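PDB 3BJQ: phage-related protein from Bordetella bronchiseptica RB50, which probably serves as a phage major capsid (coat) protein and assembles with further copies of itself through subunit contacts. Local coordinates for residues A168-I173 with L303-L307; I47-G51 with V258-S262; F55-N59 with R70-G74; Y80-A86 with V291-T296. All coordinates share one frame; numbering follows the deposited sequence.

Contact 1 of 4, residues A168-I173 with L303-L307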
loop_
_atom_site.group_PDB
_atom_site.type_symbol
_atom_site.label_atom_id
_atom_site.label_comp_id
_atom_site.label_asym_id
_atom_site.label_seq_id
_atom_site.Cartn_x
_atom_site.Cartn_y
_atom_site.Cartn_z
ATOM N N ALA E 168 13.976 -54.757 -1.142
ATOM C CA ALA E 168 14.443 -54.745 -2.534
ATOM C C ALA E 168 14.847 -53.345 -2.958
ATOM O O ALA E 168 15.921 -53.144 -3.515
ATOM C CB ALA E 168 13.383 -55.274 -3.469
ATOM N N ILE E 169 13.979 -52.374 -2.680
ATOM C CA ILE E 169 14.219 -50.986 -3.040
ATOM C C ILE E 169 15.364 -50.383 -2.236
ATOM O O ILE E 169 16.302 -49.846 -2.811
ATOM C CB ILE E 169 12.957 -50.115 -2.826
ATOM C CG1 ILE E 169 11.844 -50.533 -3.801
ATOM C CG2 ILE E 169 13.289 -48.647 -2.976
ATOM C CD1 ILE E 169 10.458 -49.965 -3.414
ATOM N N ALA E 170 15.284 -50.452 -0.910
ATOM C CA ALA E 170 16.286 -49.827 -0.044
ATOM C C ALA E 170 17.706 -50.336 -0.324
ATOM O O ALA E 170 18.688 -49.577 -0.206
ATOM C CB ALA E 170 15.925 -50.021 1.421
ATOM N N ASP E 171 17.806 -51.612 -0.675
ATOM C CA ASP E 171 19.078 -52.195 -1.006
ATOM C C ASP E 171 19.583 -51.676 -2.341
ATOM O O ASP E 171 20.806 -51.548 -2.530
ATOM C CB ASP E 171 18.986 -53.730 -1.025
ATOM C CG ASP E 171 18.803 -54.338 0.386
ATOM O OD1 ASP E 171 18.883 -53.599 1.407
ATOM O OD2 ASP E 171 18.567 -55.572 0.465
ATOM N N SER E 172 18.659 -51.381 -3.257
ATOM C CA SER E 172 19.034 -50.918 -4.595
ATOM C C SER E 172 19.458 -49.461 -4.636
ATOM O O SER E 172 20.381 -49.093 -5.363
ATOM C CB SER E 172 17.889 -51.124 -5.577
ATOM O OG SER E 172 17.744 -52.492 -5.877
ATOM N N ILE E 173 18.774 -48.621 -3.871
ATOM C CA ILE E 173 18.980 -47.180 -3.967
ATOM C C ILE E 173 19.453 -46.519 -2.685
ATOM O O ILE E 173 19.817 -45.349 -2.691
ATOM C CB ILE E 173 17.701 -46.472 -4.504
ATOM C CG1 ILE E 173 16.549 -46.510 -3.498
ATOM C CG2 ILE E 173 17.255 -47.109 -5.813
ATOM C CD1 ILE E 173 15.311 -45.671 -3.934
ATOM N N LEU E 303 14.497 -49.013 -10.208
ATOM C CA LEU E 303 14.981 -49.596 -8.975
ATOM C C LEU E 303 14.378 -48.940 -7.739
ATOM O O LEU E 303 14.533 -49.458 -6.640
ATOM C CB LEU E 303 16.511 -49.504 -8.879
ATOM C CG LEU E 303 17.323 -50.397 -9.796
ATOM C CD1 LEU E 303 18.827 -50.016 -9.615
ATOM C CD2 LEU E 303 17.087 -51.870 -9.500
ATOM N N ALA E 304 13.748 -47.782 -7.908
ATOM C CA ALA E 304 13.067 -47.124 -6.800
ATOM C C ALA E 304 11.595 -47.561 -6.703
ATOM O O ALA E 304 10.866 -47.023 -5.885
ATOM C CB ALA E 304 13.171 -45.607 -6.910
ATOM N N GLY E 305 11.195 -48.540 -7.524
ATOM C CA GLY E 305 9.836 -49.061 -7.548
ATOM C C GLY E 305 9.767 -50.571 -7.395
ATOM O O GLY E 305 10.750 -51.299 -7.625
ATOM N N TYR E 306 8.596 -51.046 -6.992
ATOM C CA TYR E 306 8.361 -52.465 -6.792
ATOM C C TYR E 306 6.880 -52.780 -7.031
ATOM O O TYR E 306 6.021 -52.167 -6.418
ATOM C CB TYR E 306 8.772 -52.843 -5.372
ATOM C CG TYR E 306 8.807 -54.341 -5.104
ATOM C CD1 TYR E 306 7.640 -55.039 -4.812
ATOM C CD2 TYR E 306 10.006 -55.041 -5.117
ATOM C CE1 TYR E 306 7.662 -56.385 -4.566
ATOM C CE2 TYR E 306 10.046 -56.392 -4.861
ATOM C CZ TYR E 306 8.866 -57.065 -4.583
ATOM O OH TYR E 306 8.868 -58.408 -4.327
ATOM N N LEU E 307 6.595 -53.740 -7.902
ATOM C CA LEU E 307 5.227 -54.110 -8.216
ATOM C C LEU E 307 4.807 -55.472 -7.631
ATOM O O LEU E 307 5.490 -56.490 -7.834
ATOM C CB LEU E 307 5.068 -54.138 -9.724
ATOM C CG LEU E 307 3.701 -54.513 -10.298
ATOM C CD1 LEU E 307 2.599 -53.508 -9.894
ATOM C CD2 LEU E 307 3.867 -54.648 -11.792
#
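Ile173 and Ile169, one turn apart on the last turns of helix 158-173, lie against the backbone and side chains of 303-307 with their branches spread in different directions. Ile173 holds CG1 between its backbone N and carbonyl carbon (chi1 69°), which sends CD1 to Ala304 CB at 3.7 Å, while its CG2 branch rests on Leu303 O at 3.7 Å and beside Leu303 CB. Ile169 turns CG1 beside its own backbone N, and from there CD1 reaches past Ala304 O to Tyr306 CB, 3.9 Å away; the two side chains cross at a slant. On the residue just before Ile169, Ala168 CB approaches the Tyr306 ring obliquely, 3.8 Å from CD2. At the other end Ser172 presents OG to the methyl Leu303 CD2 at 3.7 Å. The segments themselves exchange apolar contacts and carbonyl-to-methyl contacts, and polar linkage is supplied by the imidazole of His141, which bonds Ser172 OG through NE2 and Gly305 O through ND1. Phe55 of helix 52-58 packs on both Ile173 and Ala304, closing that end of the buried core. The helix and strand 305-307 run nearly antiparallel, their axes at 152° and 8.8 Å apart at closest approach. This is helix-on-sheet packing in an alpha/beta domain with a six-stranded mixed sheet, consistent with the A domain of HK97-like capsid proteins.

Contact 2 of 4, residues I47-G51 with V258-S262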
loop_
_atom_site.group_PDB
_atom_site.type_symbol
_atom_site.label_atom_id
_atom_site.label_comp_id
_atom_site.label_asym_id
_atom_site.label_seq_id
_atom_site.Cartn_x
_atom_site.Cartn_y
_atom_site.Cartn_z
ATOM N N ILE E 47 14.054 -39.564 -21.667
ATOM C CA ILE E 47 13.772 -39.559 -20.246
ATOM C C ILE E 47 15.101 -39.607 -19.520
ATOM O O ILE E 47 15.915 -40.500 -19.776
ATOM C CB ILE E 47 12.920 -40.809 -19.818
ATOM C CG1 ILE E 47 11.557 -40.820 -20.521
ATOM C CG2 ILE E 47 12.750 -40.867 -18.291
ATOM C CD1 ILE E 47 10.780 -42.109 -20.354
ATOM N N LEU E 48 15.323 -38.672 -18.604
ATOM C CA LEU E 48 16.529 -38.717 -17.776
ATOM C C LEU E 48 16.315 -39.871 -16.827
ATOM O O LEU E 48 15.373 -39.854 -16.014
ATOM C CB LEU E 48 16.772 -37.393 -17.064
ATOM C CG LEU E 48 18.171 -37.266 -16.452
ATOM C CD1 LEU E 48 19.278 -37.279 -17.532
ATOM C CD2 LEU E 48 18.245 -35.994 -15.652
ATOM N N THR E 49 17.164 -40.886 -16.950
ATOM C CA THR E 49 16.968 -42.182 -16.299
ATOM C C THR E 49 17.974 -42.404 -15.178
ATOM O O THR E 49 19.142 -42.042 -15.286
ATOM C CB THR E 49 17.030 -43.300 -17.359
ATOM O OG1 THR E 49 16.054 -43.026 -18.373
ATOM C CG2 THR E 49 16.753 -44.695 -16.780
ATOM N N PHE E 50 17.499 -43.010 -14.100
ATOM C CA PHE E 50 18.307 -43.259 -12.933
ATOM C C PHE E 50 18.416 -44.745 -12.668
ATOM O O PHE E 50 17.464 -45.388 -12.232
ATOM C CB PHE E 50 17.709 -42.516 -11.738
ATOM C CG PHE E 50 17.313 -41.107 -12.068
ATOM C CD1 PHE E 50 18.279 -40.153 -12.325
ATOM C CD2 PHE E 50 15.987 -40.769 -12.210
ATOM C CE1 PHE E 50 17.930 -38.864 -12.644
ATOM C CE2 PHE E 50 15.612 -39.493 -12.522
ATOM C CZ PHE E 50 16.591 -38.521 -12.720
ATOM N N GLY E 51 19.596 -45.279 -12.948
ATOM C CA GLY E 51 19.912 -46.658 -12.668
ATOM C C GLY E 51 20.652 -46.744 -11.347
ATOM O O GLY E 51 20.644 -45.787 -10.557
ATOM N N VAL E 258 12.997 -33.015 -12.953
ATOM C CA VAL E 258 13.247 -34.241 -13.725
ATOM C C VAL E 258 14.695 -34.776 -13.601
ATOM O O VAL E 258 14.983 -35.906 -13.985
ATOM C CB VAL E 258 12.887 -34.075 -15.246
ATOM C CG1 VAL E 258 11.452 -33.676 -15.404
ATOM C CG2 VAL E 258 13.830 -33.060 -15.955
ATOM N N GLU E 259 15.593 -33.953 -13.057
ATOM C CA GLU E 259 17.004 -34.277 -12.937
ATOM C C GLU E 259 17.365 -34.969 -11.611
ATOM O O GLU E 259 18.471 -35.479 -11.450
ATOM C CB GLU E 259 17.812 -32.985 -13.069
ATOM C CG GLU E 259 17.562 -32.228 -14.380
ATOM C CD GLU E 259 18.421 -30.971 -14.498
ATOM O OE1 GLU E 259 17.892 -29.865 -14.258
ATOM O OE2 GLU E 259 19.627 -31.083 -14.825
ATOM N N GLU E 260 16.436 -34.966 -10.664
ATOM C CA GLU E 260 16.681 -35.513 -9.348
ATOM C C GLU E 260 16.192 -36.967 -9.283
ATOM O O GLU E 260 15.054 -37.244 -9.689
ATOM C CB GLU E 260 15.976 -34.664 -8.294
ATOM C CG GLU E 260 16.002 -35.275 -6.929
ATOM C CD GLU E 260 15.408 -34.358 -5.886
ATOM O OE1 GLU E 260 14.463 -33.603 -6.222
ATOM O OE2 GLU E 260 15.894 -34.400 -4.738
ATOM N N PRO E 261 17.075 -37.900 -8.858
ATOM C CA PRO E 261 16.696 -39.303 -8.699
ATOM C C PRO E 261 15.396 -39.546 -7.947
ATOM O O PRO E 261 15.215 -39.114 -6.786
ATOM C CB PRO E 261 17.912 -39.923 -8.028
ATOM C CG PRO E 261 19.032 -39.151 -8.524
ATOM C CD PRO E 261 18.523 -37.732 -8.649
ATOM N N SER E 262 14.499 -40.242 -8.642
ATOM C CA SER E 262 13.192 -40.604 -8.150
ATOM C C SER E 262 12.611 -41.689 -9.046
ATOM O O SER E 262 13.119 -41.913 -10.146
ATOM C CB SER E 262 12.266 -39.365 -8.152
ATOM O OG SER E 262 11.164 -39.538 -7.277
HETATM O O HOH W 1 13.633 -37.889 -15.093
#
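The end of strand 44-49 runs in the same direction as the loop 258-262, with Leu48 CA 6.6 Å from Glu259 CA and Phe50 CA closer still to Pro261 CA, yet the two backbones are not paired as a sheet. The loop leads into strand 264-269, so the contact joins the two-stranded sheet of 44-49 and 75-81 to the five-stranded mixed sheet that contains 264-269, in a fold consistent with the HK97-like capsid family. The Phe50 ring carries most of it. Pro261 sits over one face in a CH-pi contact, its CA 3.8 Å from the Phe50 ring centroid and only 7° off the ring normal; on the same face, Pro261 CG lies above Phe50 CD1. The two side chains cross at about a right angle. Backbone oxygens also surround the ring: Val258 O lies in the ring plane, 3.3 Å from Phe50 CZ, where the electropositive C-H rim suits a carbonyl, whereas Glu259 O and Ser262 O approach obliquely near CE1 and CD2. Leu48 has CG anti to its backbone N (chi1 -166°), which carries CD2 across to Glu259 CA at 3.4 Å, close by Val258 O. Leu95 of the second subunit packs on Val258 and Glu259 and places this loop at a subunit interface. A water molecule bridges the backbones: it donates one hydrogen to Leu48 O at 2.8 Å and the other to Val258 O at 2.6 Å.

Contact 3 of 4, residues F55-N59 with R70-G74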
loop_
_atom_site.group_PDB
_atom_site.type_symbol
_atom_site.label_atom_id
_atom_site.label_comp_id
_atom_site.label_asym_id
_atom_site.label_seq_id
_atom_site.Cartn_x
_atom_site.Cartn_y
_atom_site.Cartn_z
ATOM N N PHE E 55 21.625 -43.545 -8.388
ATOM C CA PHE E 55 21.225 -43.504 -6.978
ATOM C C PHE E 55 22.428 -43.614 -6.062
ATOM O O PHE E 55 22.442 -42.997 -5.016
ATOM C CB PHE E 55 20.188 -44.567 -6.626
ATOM C CG PHE E 55 18.792 -44.226 -7.078
ATOM C CD1 PHE E 55 18.012 -43.366 -6.345
ATOM C CD2 PHE E 55 18.261 -44.779 -8.225
ATOM C CE1 PHE E 55 16.710 -43.051 -6.747
ATOM C CE2 PHE E 55 16.965 -44.479 -8.632
ATOM C CZ PHE E 55 16.190 -43.612 -7.879
ATOM N N ARG E 56 23.435 -44.384 -6.449
ATOM C CA ARG E 56 24.647 -44.467 -5.646
ATOM C C ARG E 56 25.331 -43.093 -5.577
ATOM O O ARG E 56 25.725 -42.649 -4.501
ATOM C CB ARG E 56 25.622 -45.482 -6.217
ATOM C CG ARG E 56 26.805 -45.664 -5.302
ATOM C CD ARG E 56 27.639 -46.838 -5.676
ATOM N NE ARG E 56 28.542 -47.173 -4.580
ATOM C CZ ARG E 56 28.170 -47.786 -3.456
ATOM N NH1 ARG E 56 26.899 -48.149 -3.259
ATOM N NH2 ARG E 56 29.076 -48.047 -2.527
ATOM N N LEU E 57 25.489 -42.459 -6.735
ATOM C CA LEU E 57 26.097 -41.118 -6.840
ATOM C C LEU E 57 25.302 -40.072 -6.048
ATOM O O LEU E 57 25.873 -39.226 -5.368
ATOM C CB LEU E 57 26.159 -40.671 -8.311
ATOM C CG LEU E 57 27.348 -39.778 -8.669
ATOM C CD1 LEU E 57 28.597 -40.634 -8.756
ATOM C CD2 LEU E 57 27.144 -39.025 -9.979
ATOM N N TYR E 58 23.984 -40.160 -6.136
ATOM C CA TYR E 58 23.084 -39.275 -5.428
ATOM C C TYR E 58 23.340 -39.303 -3.928
ATOM O O TYR E 58 23.284 -38.263 -3.291
ATOM C CB TYR E 58 21.640 -39.673 -5.717
ATOM C CG TYR E 58 20.546 -38.748 -5.218
ATOM C CD1 TYR E 58 20.420 -37.439 -5.688
ATOM C CD2 TYR E 58 19.581 -39.213 -4.349
ATOM C CE1 TYR E 58 19.378 -36.616 -5.248
ATOM C CE2 TYR E 58 18.524 -38.405 -3.913
ATOM C CZ TYR E 58 18.433 -37.115 -4.349
ATOM O OH TYR E 58 17.371 -36.355 -3.903
ATOM N N ASN E 59 23.637 -40.481 -3.379
ATOM C CA ASN E 59 23.919 -40.627 -1.947
ATOM C C ASN E 59 25.386 -40.932 -1.628
ATOM O O ASN E 59 25.701 -41.643 -0.695
ATOM C CB ASN E 59 22.967 -41.655 -1.345
ATOM C CG ASN E 59 21.519 -41.203 -1.400
ATOM O OD1 ASN E 59 21.200 -40.071 -1.049
ATOM N ND2 ASN E 59 20.644 -42.087 -1.825
ATOM N N ARG E 70 30.022 -29.093 -10.519
ATOM C CA ARG E 70 28.718 -29.491 -11.056
ATOM C C ARG E 70 28.477 -30.998 -10.994
ATOM O O ARG E 70 29.422 -31.769 -10.978
ATOM C CB ARG E 70 28.642 -29.022 -12.502
ATOM C CG ARG E 70 29.059 -27.587 -12.625
ATOM C CD ARG E 70 29.171 -27.127 -14.044
ATOM N NE ARG E 70 29.830 -25.828 -14.091
ATOM C CZ ARG E 70 30.060 -25.158 -15.209
ATOM N NH1 ARG E 70 29.697 -25.668 -16.390
ATOM N NH2 ARG E 70 30.671 -23.980 -15.151
ATOM N N ILE E 71 27.210 -31.402 -10.986
ATOM C CA ILE E 71 26.848 -32.814 -10.922
ATOM C C ILE E 71 25.567 -33.133 -11.707
ATOM O O ILE E 71 24.562 -32.428 -11.589
ATOM C CB ILE E 71 26.648 -33.264 -9.449
ATOM C CG1 ILE E 71 26.480 -34.793 -9.334
ATOM C CG2 ILE E 71 25.427 -32.539 -8.819
ATOM C CD1 ILE E 71 27.724 -35.613 -9.570
ATOM N N ASP E 72 25.634 -34.171 -12.541
ATOM C CA ASP E 72 24.438 -34.799 -13.110
ATOM C C ASP E 72 24.374 -36.195 -12.502
ATOM O O ASP E 72 25.409 -36.753 -12.104
ATOM C CB ASP E 72 24.506 -34.888 -14.629
ATOM C CG ASP E 72 24.703 -33.530 -15.291
ATOM O OD1 ASP E 72 23.688 -32.882 -15.636
ATOM O OD2 ASP E 72 25.871 -33.099 -15.446
ATOM N N PHE E 73 23.167 -36.741 -12.399
ATOM C CA PHE E 73 22.959 -38.091 -11.871
ATOM C C PHE E 73 22.470 -39.078 -12.929
ATOM O O PHE E 73 22.966 -40.213 -12.979
ATOM C CB PHE E 73 21.978 -38.073 -10.715
ATOM C CG PHE E 73 22.427 -37.223 -9.603
ATOM C CD1 PHE E 73 23.486 -37.620 -8.824
ATOM C CD2 PHE E 73 21.847 -35.996 -9.368
ATOM C CE1 PHE E 73 23.941 -36.825 -7.814
ATOM C CE2 PHE E 73 22.307 -35.200 -8.349
ATOM C CZ PHE E 73 23.345 -35.621 -7.588
ATOM N N GLY E 74 21.526 -38.653 -13.766
ATOM C CA GLY E 74 20.878 -39.577 -14.696
ATOM C C GLY E 74 21.498 -39.639 -16.073
ATOM O O GLY E 74 22.419 -38.869 -16.368
#
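Tyr58 and Phe73 form the close-packed part: a T-shaped pair in which the Tyr58 ring turns its edge to the face of Phe73, planes at 90° and centroids 5.3 Å apart. Tyr58 CD1 stands above the centre of the Phe73 ring, near CZ at 3.9 Å. The Phe73 ring is also wedged against the helix backbone, with CE1 3.5 Å from Tyr58 CA and its rim turned to Leu57 O. Phe73 CG lies anti to its carbonyl carbon (chi1 -59°), an orientation that lays the ring along the end of helix 52-58. Farther out, Leu57 and Ile71 slide past each other in opposite directions and touch mainly by their methyls; the 3.5 Å between Leu57 CD2 and Ile71 CD1 is tighter than usual. Beyond them the contact thins toward the subunit boundary. Asp72 CB points away from the helix, and its carboxylate forms a salt bridge with Lys90 of the second subunit, while Arg70 pairs with Glu88 and Asp281 of the same neighbour. The T-shaped pair pins the base of an irregular loop that joins helix 52-58 to strand 75-81 and lies at a subunit interface, part of a probable capsid-protein fold.

Contact 4 of 4, residues Y80-A86 with V291-T296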
loop_
_atom_site.group_PDB
_atom_site.type_symbol
_atom_site.label_atom_id
_atom_site.label_comp_id
_atom_site.label_asym_id
_atom_site.label_seq_id
_atom_site.Cartn_x
_atom_site.Cartn_y
_atom_site.Cartn_z
ATOM N N TYR E 80 10.661 -39.975 -24.897
ATOM C CA TYR E 80 9.340 -39.597 -24.430
ATOM C C TYR E 80 8.730 -38.689 -25.470
ATOM O O TYR E 80 9.442 -38.033 -26.228
ATOM C CB TYR E 80 9.393 -38.876 -23.078
ATOM C CG TYR E 80 9.831 -37.415 -23.125
ATOM C CD1 TYR E 80 8.936 -36.403 -23.462
ATOM C CD2 TYR E 80 11.119 -37.055 -22.769
ATOM C CE1 TYR E 80 9.327 -35.075 -23.460
ATOM C CE2 TYR E 80 11.527 -35.744 -22.783
ATOM C CZ TYR E 80 10.631 -34.761 -23.122
ATOM O OH TYR E 80 11.055 -33.470 -23.134
ATOM N N SER E 81 7.405 -38.615 -25.465
ATOM C CA SER E 81 6.716 -37.743 -26.375
ATOM C C SER E 81 5.461 -37.191 -25.708
ATOM O O SER E 81 4.570 -37.942 -25.278
ATOM C CB SER E 81 6.379 -38.462 -27.683
ATOM O OG SER E 81 5.743 -37.567 -28.591
ATOM N N ILE E 82 5.413 -35.869 -25.600
ATOM C CA ILE E 82 4.263 -35.206 -25.028
ATOM C C ILE E 82 3.395 -34.874 -26.231
ATOM O O ILE E 82 3.836 -34.170 -27.146
ATOM C CB ILE E 82 4.670 -33.941 -24.254
ATOM C CG1 ILE E 82 5.468 -34.330 -23.008
ATOM C CG2 ILE E 82 3.436 -33.100 -23.892
ATOM C CD1 ILE E 82 6.192 -33.186 -22.342
ATOM N N VAL E 83 2.181 -35.412 -26.255
ATOM C CA VAL E 83 1.251 -35.146 -27.358
ATOM C C VAL E 83 0.455 -33.883 -27.026
ATOM O O VAL E 83 -0.161 -33.799 -25.952
ATOM C CB VAL E 83 0.307 -36.357 -27.650
ATOM C CG1 VAL E 83 -0.809 -35.980 -28.633
ATOM C CG2 VAL E 83 1.111 -37.526 -28.219
ATOM N N PRO E 84 0.505 -32.876 -27.918
ATOM C CA PRO E 84 -0.301 -31.691 -27.715
ATOM C C PRO E 84 -1.768 -32.089 -27.678
ATOM O O PRO E 84 -2.279 -32.637 -28.648
ATOM C CB PRO E 84 -0.004 -30.842 -28.956
ATOM C CG PRO E 84 1.267 -31.307 -29.446
ATOM C CD PRO E 84 1.303 -32.767 -29.151
ATOM N N SER E 85 -2.436 -31.834 -26.567
ATOM C CA SER E 85 -3.796 -32.328 -26.387
ATOM C C SER E 85 -4.680 -31.261 -25.750
ATOM O O SER E 85 -5.391 -31.526 -24.763
ATOM C CB SER E 85 -3.783 -33.595 -25.520
ATOM O OG SER E 85 -2.855 -34.565 -26.001
ATOM N N ALA E 86 -4.615 -30.051 -26.301
ATOM C CA ALA E 86 -5.412 -28.942 -25.802
ATOM C C ALA E 86 -6.896 -29.197 -26.065
ATOM O O ALA E 86 -7.282 -29.681 -27.129
ATOM C CB ALA E 86 -4.962 -27.621 -26.447
ATOM N N VAL E 291 -7.668 -24.553 -23.391
ATOM C CA VAL E 291 -6.979 -25.004 -22.171
ATOM C C VAL E 291 -5.894 -26.026 -22.576
ATOM O O VAL E 291 -6.160 -27.004 -23.280
ATOM C CB VAL E 291 -7.944 -25.658 -21.191
ATOM C CG1 VAL E 291 -7.194 -26.056 -19.902
ATOM C CG2 VAL E 291 -9.095 -24.713 -20.899
ATOM N N SER E 292 -4.674 -25.770 -22.135
ATOM C CA SER E 292 -3.533 -26.590 -22.469
ATOM C C SER E 292 -2.868 -27.091 -21.203
ATOM O O SER E 292 -2.572 -26.311 -20.331
ATOM C CB SER E 292 -2.552 -25.746 -23.286
ATOM O OG SER E 292 -3.003 -25.609 -24.634
ATOM N N ASP E 293 -2.640 -28.402 -21.114
ATOM C CA ASP E 293 -1.880 -28.989 -20.005
ATOM C C ASP E 293 -1.135 -30.215 -20.526
ATOM O O ASP E 293 -1.460 -31.357 -20.187
ATOM C CB ASP E 293 -2.793 -29.354 -18.835
ATOM C CG ASP E 293 -2.015 -29.547 -17.561
ATOM O OD1 ASP E 293 -0.765 -29.578 -17.690
ATOM O OD2 ASP E 293 -2.619 -29.659 -16.457
ATOM N N ASP E 294 -0.128 -29.950 -21.357
ATOM C CA ASP E 294 0.577 -30.963 -22.119
ATOM C C ASP E 294 1.613 -31.626 -21.224
ATOM O O ASP E 294 2.502 -30.968 -20.689
ATOM C CB ASP E 294 1.264 -30.343 -23.348
ATOM C CG ASP E 294 0.270 -29.862 -24.416
ATOM O OD1 ASP E 294 -0.840 -30.433 -24.521
ATOM O OD2 ASP E 294 0.629 -28.940 -25.179
ATOM N N ASN E 295 1.473 -32.927 -21.054
ATOM C CA ASN E 295 2.279 -33.669 -20.103
ATOM C C ASN E 295 2.364 -35.136 -20.489
ATOM O O ASN E 295 1.595 -35.621 -21.316
ATOM C CB ASN E 295 1.677 -33.548 -18.698
ATOM C CG ASN E 295 0.399 -34.385 -18.521
ATOM O OD1 ASN E 295 0.457 -35.521 -18.028
ATOM N ND2 ASN E 295 -0.755 -33.825 -18.921
ATOM N N THR E 296 3.328 -35.828 -19.904
ATOM C CA THR E 296 3.405 -37.277 -20.011
ATOM C C THR E 296 4.116 -37.823 -18.776
ATOM O O THR E 296 5.172 -37.322 -18.428
ATOM C CB THR E 296 4.129 -37.729 -21.324
ATOM O OG1 THR E 296 3.738 -39.072 -21.635
ATOM C CG2 THR E 296 5.647 -37.648 -21.215
HETATM O O HOH W 2 1.079 -36.576 -24.055
HETATM O O HOH W 3 -0.464 -34.027 -23.326
#
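Ser85 N and the Asp294 carboxylate make the direct hydrogen bond between 80-86 and 291-296: Ser85 N donates to Asp294 OD1 at 2.9 Å, nearly straight at 169°. It meets OD1 on the syn side, 32° out of the carboxylate plane, and the second oxygen, OD2, is held by the hydroxyl of Tyr43. A weaker polar touch is the CA-H...O contact of Ala86 CA with Val291 O at 3.3 Å. Two waters fill in where backbone pairing fails. One accepts from Val83 N and donates to Asn295 O at 2.9 Å; the other donates to Val83 O at 2.7 Å and accepts from Asn295 N. Val83 O also receives Ser85 OG, from above its carbonyl plane. The two segments run antiparallel (166° between their directions) as a water-separated pair, and direct pairing begins where Leu87 bonds Val291, at the start of strand 87-92 in the mixed sheet. The apolar contacts gather round Ile82. Its CG2, anti to the backbone N, presses on Asp294 CB at 3.6 Å and on Asn295 N. On its other branch, CG1 meets Thr296 CG2 at 3.8 Å, the two side chains crossing at a slant, and that methyl also touches the Tyr80 ring.

Contacts 1, 2 and 3 cluster: the centres of contacts 2 and 3 are 9 Å apart, those of contacts 1 and 2 are 14 Å apart, and all three adjoin the second subunit. Contact 3 is nested in the chain loop closed by contact 2, to which it is joined by Tyr58 OH and Glu260 OE2, 2.6 Å apart. Phe55 of contact 3 packs on Ile173 and Ala304 of contact 1. Contact 4 stands apart, its centre 30 Å from that of contact 1, but meets contact 2 where Ile47 packs on Tyr80. Tetraethylene glycol, probably from the crystallisation liquor, lies about 3 Å from the Tyr58 side chain.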